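Local coordinates for protein GEO10716p1 (Drosophila melanogaster, PDB 7BTG) that probably removes phosphate from phosphoarginine in proteins, as an arginine phosphatase of the low molecular weight protein tyrosine phosphatase family, at residues L111-R117 and E144-F149. The protein carries 1 engineered substitution. Residues are numbered along the deposited sequence; the frame is centred on the assembly and turned at random.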
ATOM      1  N   LEU A 111       2.249   2.702   6.674  1.00 30.73           N
ATOM      2  CA  LEU A 111       0.806   2.461   6.672  1.00 27.88           C
ATOM      3  C   LEU A 111       0.336   1.925   8.015  1.00 29.75           C
ATOM      4  O   LEU A 111      -0.720   2.324   8.525  1.00 29.80           O
ATOM      5  CB  LEU A 111       0.425   1.478   5.561  1.00 30.19           C
ATOM      6  CG  LEU A 111      -0.984   0.880   5.678  1.00 27.19           C
ATOM      7  CD1 LEU A 111      -2.021   1.950   5.428  1.00 23.51           C
ATOM      8  CD2 LEU A 111      -1.178  -0.274   4.700  1.00 24.17           C
ATOM      9  N   GLY A 112       1.111   1.017   8.600  1.00 29.02           N
ATOM     10  CA  GLY A 112       0.757   0.370   9.843  1.00 28.26           C
ATOM     11  C   GLY A 112       0.800   1.277  11.045  1.00 31.52           C
ATOM     12  O   GLY A 112       0.325   0.875  12.107  1.00 32.74           O
ATOM     13  N   SER A 113       1.330   2.491  10.906  1.00 32.71           N
ATOM     14  CA  SER A 113       1.263   3.436  12.018  1.00 36.41           C
ATOM     15  C   SER A 113      -0.169   3.852  12.323  1.00 36.11           C
ATOM     16  O   SER A 113      -0.416   4.440  13.380  1.00 39.66           O
ATOM     17  CB  SER A 113       2.133   4.676  11.739  1.00 31.37           C
ATOM     18  OG  SER A 113       1.521   5.576  10.831  1.00 34.25           O
ATOM     19  N   TYR A 114      -1.118   3.572  11.424  1.00 36.40           N
ATOM     20  CA  TYR A 114      -2.518   3.843  11.726  1.00 33.13           C
ATOM     21  C   TYR A 114      -3.162   2.750  12.556  1.00 34.59           C
ATOM     22  O   TYR A 114      -4.269   2.958  13.059  1.00 34.07           O
ATOM     23  CB  TYR A 114      -3.317   4.050  10.443  1.00 28.98           C
ATOM     24  CG  TYR A 114      -3.016   5.371   9.819  1.00 29.72           C
ATOM     25  CD1 TYR A 114      -3.724   6.502  10.172  1.00 35.61           C
ATOM     26  CD2 TYR A 114      -1.976   5.503   8.910  1.00 34.89           C
ATOM     27  CE1 TYR A 114      -3.426   7.733   9.619  1.00 39.19           C
ATOM     28  CE2 TYR A 114      -1.665   6.720   8.357  1.00 34.83           C
ATOM     29  CZ  TYR A 114      -2.391   7.835   8.711  1.00 38.07           C
ATOM     30  OH  TYR A 114      -2.079   9.047   8.146  1.00 34.18           O
ATOM     31  N   ILE A 115      -2.509   1.599  12.714  1.00 31.20           N
ATOM     32  CA  ILE A 115      -3.108   0.541  13.519  1.00 36.17           C
ATOM     33  C   ILE A 115      -3.296   1.007  14.957  1.00 41.16           C
ATOM     34  O   ILE A 115      -4.321   0.722  15.589  1.00 42.26           O
ATOM     35  CB  ILE A 115      -2.262  -0.744  13.447  1.00 37.57           C
ATOM     36  CG1 ILE A 115      -2.395  -1.380  12.067  1.00 37.75           C
ATOM     37  CG2 ILE A 115      -2.719  -1.736  14.515  1.00 37.34           C
ATOM     38  CD1 ILE A 115      -1.824  -2.779  11.989  1.00 36.33           C
ATOM     39  N   GLY A 116      -2.322   1.745  15.488  1.00 39.27           N
ATOM     40  CA  GLY A 116      -2.392   2.246  16.842  1.00 38.19           C
ATOM     41  C   GLY A 116      -1.749   1.360  17.880  1.00 43.30           C
ATOM     42  O   GLY A 116      -1.849   1.661  19.074  1.00 52.86           O
ATOM     43  N   ARG A 117      -1.123   0.261  17.470  1.00 42.19           N
ATOM     44  CA  ARG A 117      -0.357  -0.599  18.365  1.00 45.44           C
ATOM     45  C   ARG A 117       1.030  -0.728  17.768  1.00 44.84           C
ATOM     46  O   ARG A 117       1.205  -1.422  16.760  1.00 48.81           O
ATOM     47  CB  ARG A 117      -1.007  -1.974  18.518  1.00 47.04           C
ATOM     48  CG  ARG A 117      -2.469  -1.912  18.884  1.00 46.12           C
ATOM     49  CD  ARG A 117      -3.050  -3.290  19.114  1.00 49.68           C
ATOM     50  NE  ARG A 117      -3.143  -4.084  17.887  1.00 45.96           N
ATOM     51  CZ  ARG A 117      -4.076  -3.929  16.947  1.00 50.09           C
ATOM     52  NH1 ARG A 117      -5.013  -2.989  17.054  1.00 46.73           N
ATOM     53  NH2 ARG A 117      -4.065  -4.710  15.875  1.00 52.36           N
ATOM     54  N   GLU A 144      -7.165  -3.164   8.805  1.00 29.29           N
ATOM     55  CA  GLU A 144      -7.351  -2.247   9.924  1.00 34.57           C
ATOM     56  C   GLU A 144      -6.684  -0.915   9.638  1.00 37.28           C
ATOM     57  O   GLU A 144      -7.276   0.146   9.895  1.00 34.64           O
ATOM     58  CB  GLU A 144      -6.814  -2.830  11.231  1.00 35.43           C
ATOM     59  CG  GLU A 144      -7.074  -1.899  12.430  1.00 36.72           C
ATOM     60  CD  GLU A 144      -6.592  -2.470  13.762  1.00 46.44           C
ATOM     61  OE1 GLU A 144      -6.225  -3.668  13.804  1.00 44.29           O
ATOM     62  OE2 GLU A 144      -6.586  -1.719  14.772  1.00 48.71           O
ATOM     63  N   SER A 145      -5.461  -0.957   9.077  1.00 32.09           N
ATOM     64  CA  SER A 145      -4.719   0.263   8.771  1.00 28.95           C
ATOM     65  C   SER A 145      -5.522   1.177   7.863  1.00 26.06           C
ATOM     66  O   SER A 145      -5.641   2.377   8.128  1.00 30.10           O
ATOM     67  CB  SER A 145      -3.372  -0.071   8.108  1.00 30.56           C
ATOM     68  OG  SER A 145      -2.554  -0.886   8.920  1.00 27.16           O
ATOM     69  N   CYS A 146      -6.056   0.637   6.764  1.00 25.27           N
ATOM     70  CA  CYS A 146      -6.873   1.461   5.878  1.00 28.95           C
ATOM     71  C   CYS A 146      -8.123   1.976   6.593  1.00 31.46           C
ATOM     72  O   CYS A 146      -8.573   3.103   6.349  1.00 30.87           O
ATOM     73  CB  CYS A 146      -7.285   0.669   4.632  1.00 34.66           C
ATOM     74  SG  CYS A 146      -5.976   0.281   3.453  1.00 35.06           S
ATOM     75  N   GLU A 147      -8.727   1.148   7.443  1.00 32.56           N
ATOM     76  CA  GLU A 147      -9.937   1.580   8.138  1.00 35.93           C
ATOM     77  C   GLU A 147      -9.661   2.770   9.043  1.00 34.84           C
ATOM     78  O   GLU A 147     -10.354   3.790   8.972  1.00 37.47           O
ATOM     79  CB  GLU A 147     -10.514   0.427   8.940  1.00 34.96           C
ATOM     80  CG  GLU A 147     -10.875  -0.728   8.077  1.00 40.55           C
ATOM     81  CD  GLU A 147     -12.091  -1.430   8.546  1.00 40.45           C
ATOM     82  OE1 GLU A 147     -13.124  -0.756   8.727  1.00 44.75           O
ATOM     83  OE2 GLU A 147     -11.999  -2.655   8.757  1.00 49.60           O
ATOM     84  N   ARG A 148      -8.643   2.666   9.899  1.00 28.00           N
ATOM     85  CA  ARG A 148      -8.360   3.793  10.782  1.00 37.33           C
ATOM     86  C   ARG A 148      -7.886   5.006  10.000  1.00 34.29           C
ATOM     87  O   ARG A 148      -8.185   6.139  10.385  1.00 36.54           O
ATOM     88  CB  ARG A 148      -7.352   3.382  11.853  1.00 33.88           C
ATOM     89  CG  ARG A 148      -7.899   2.254  12.692  1.00 34.58           C
ATOM     90  CD  ARG A 148      -7.261   2.132  14.030  1.00 30.75           C
ATOM     91  NE  ARG A 148      -7.833   0.996  14.744  1.00 42.09           N
ATOM     92  CZ  ARG A 148      -8.938   1.052  15.485  1.00 36.64           C
ATOM     93  NH1 ARG A 148      -9.592   2.192  15.621  1.00 39.36           N
ATOM     94  NH2 ARG A 148      -9.389  -0.035  16.092  1.00 46.41           N
ATOM     95  N   PHE A 149      -7.193   4.793   8.882  1.00 32.98           N
ATOM     96  CA  PHE A 149      -6.768   5.919   8.060  1.00 36.61           C
ATOM     97  C   PHE A 149      -7.964   6.694   7.516  1.00 37.16           C
ATOM     98  O   PHE A 149      -7.966   7.931   7.517  1.00 34.06           O
ATOM     99  CB  PHE A 149      -5.879   5.442   6.911  1.00 32.46           C
ATOM    100  CG  PHE A 149      -5.723   6.465   5.812  1.00 30.38           C
ATOM    101  CD1 PHE A 149      -6.302   6.262   4.569  1.00 34.56           C
ATOM    102  CD2 PHE A 149      -5.037   7.632   6.034  1.00 31.18           C
ATOM    103  CE1 PHE A 149      -6.169   7.186   3.557  1.00 31.84           C
ATOM    104  CE2 PHE A 149      -4.905   8.580   5.026  1.00 31.80           C
ATOM    105  CZ  PHE A 149      -5.476   8.355   3.789  1.00 36.39           C
TER
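R117 meets E144 end-on with two nitrogens, the guanidinium and carboxylate planes moderately tilted against each other: NH1 of R117 donates to the syn lone pair of E144 OE2 (3.0 Å), and NH2 of R117 to E144 OE1 (3.2 Å). The extended E144 chain, CG anti to the backbone N (chi1 -177°), carries the carboxylate out to the loop. One turn on, R148 NE reaches the anti lone pair of the same OE2 of E144 almost straight (3.0 Å, 171°); the three form a salt-bridge network in which OE2 accepts from both arginines, which should restrain the turning of the carboxylate. I115 CG1 presses on S145 OG (3.2 Å), whose hydrogen bond goes to Q141 O. L111 CG backs onto S145 CB (3.5 Å). At the other end F149 turns its edge to a face of Y114 in a T-shaped pair, planes at 77°; the Y114 hydroxyl is hydrogen-bonded to Q109 OE1. The 3-10 turn 111-114 and the loop after it thereby dock the exit of strand 107-110, outermost in the four-stranded parallel sheet (order 2-1-3-4) of the low molecular weight phosphatase fold, on the last helix, 133-154, with F149 edge-to-face with F83 and Y81 and C146 packed against helix 13-27.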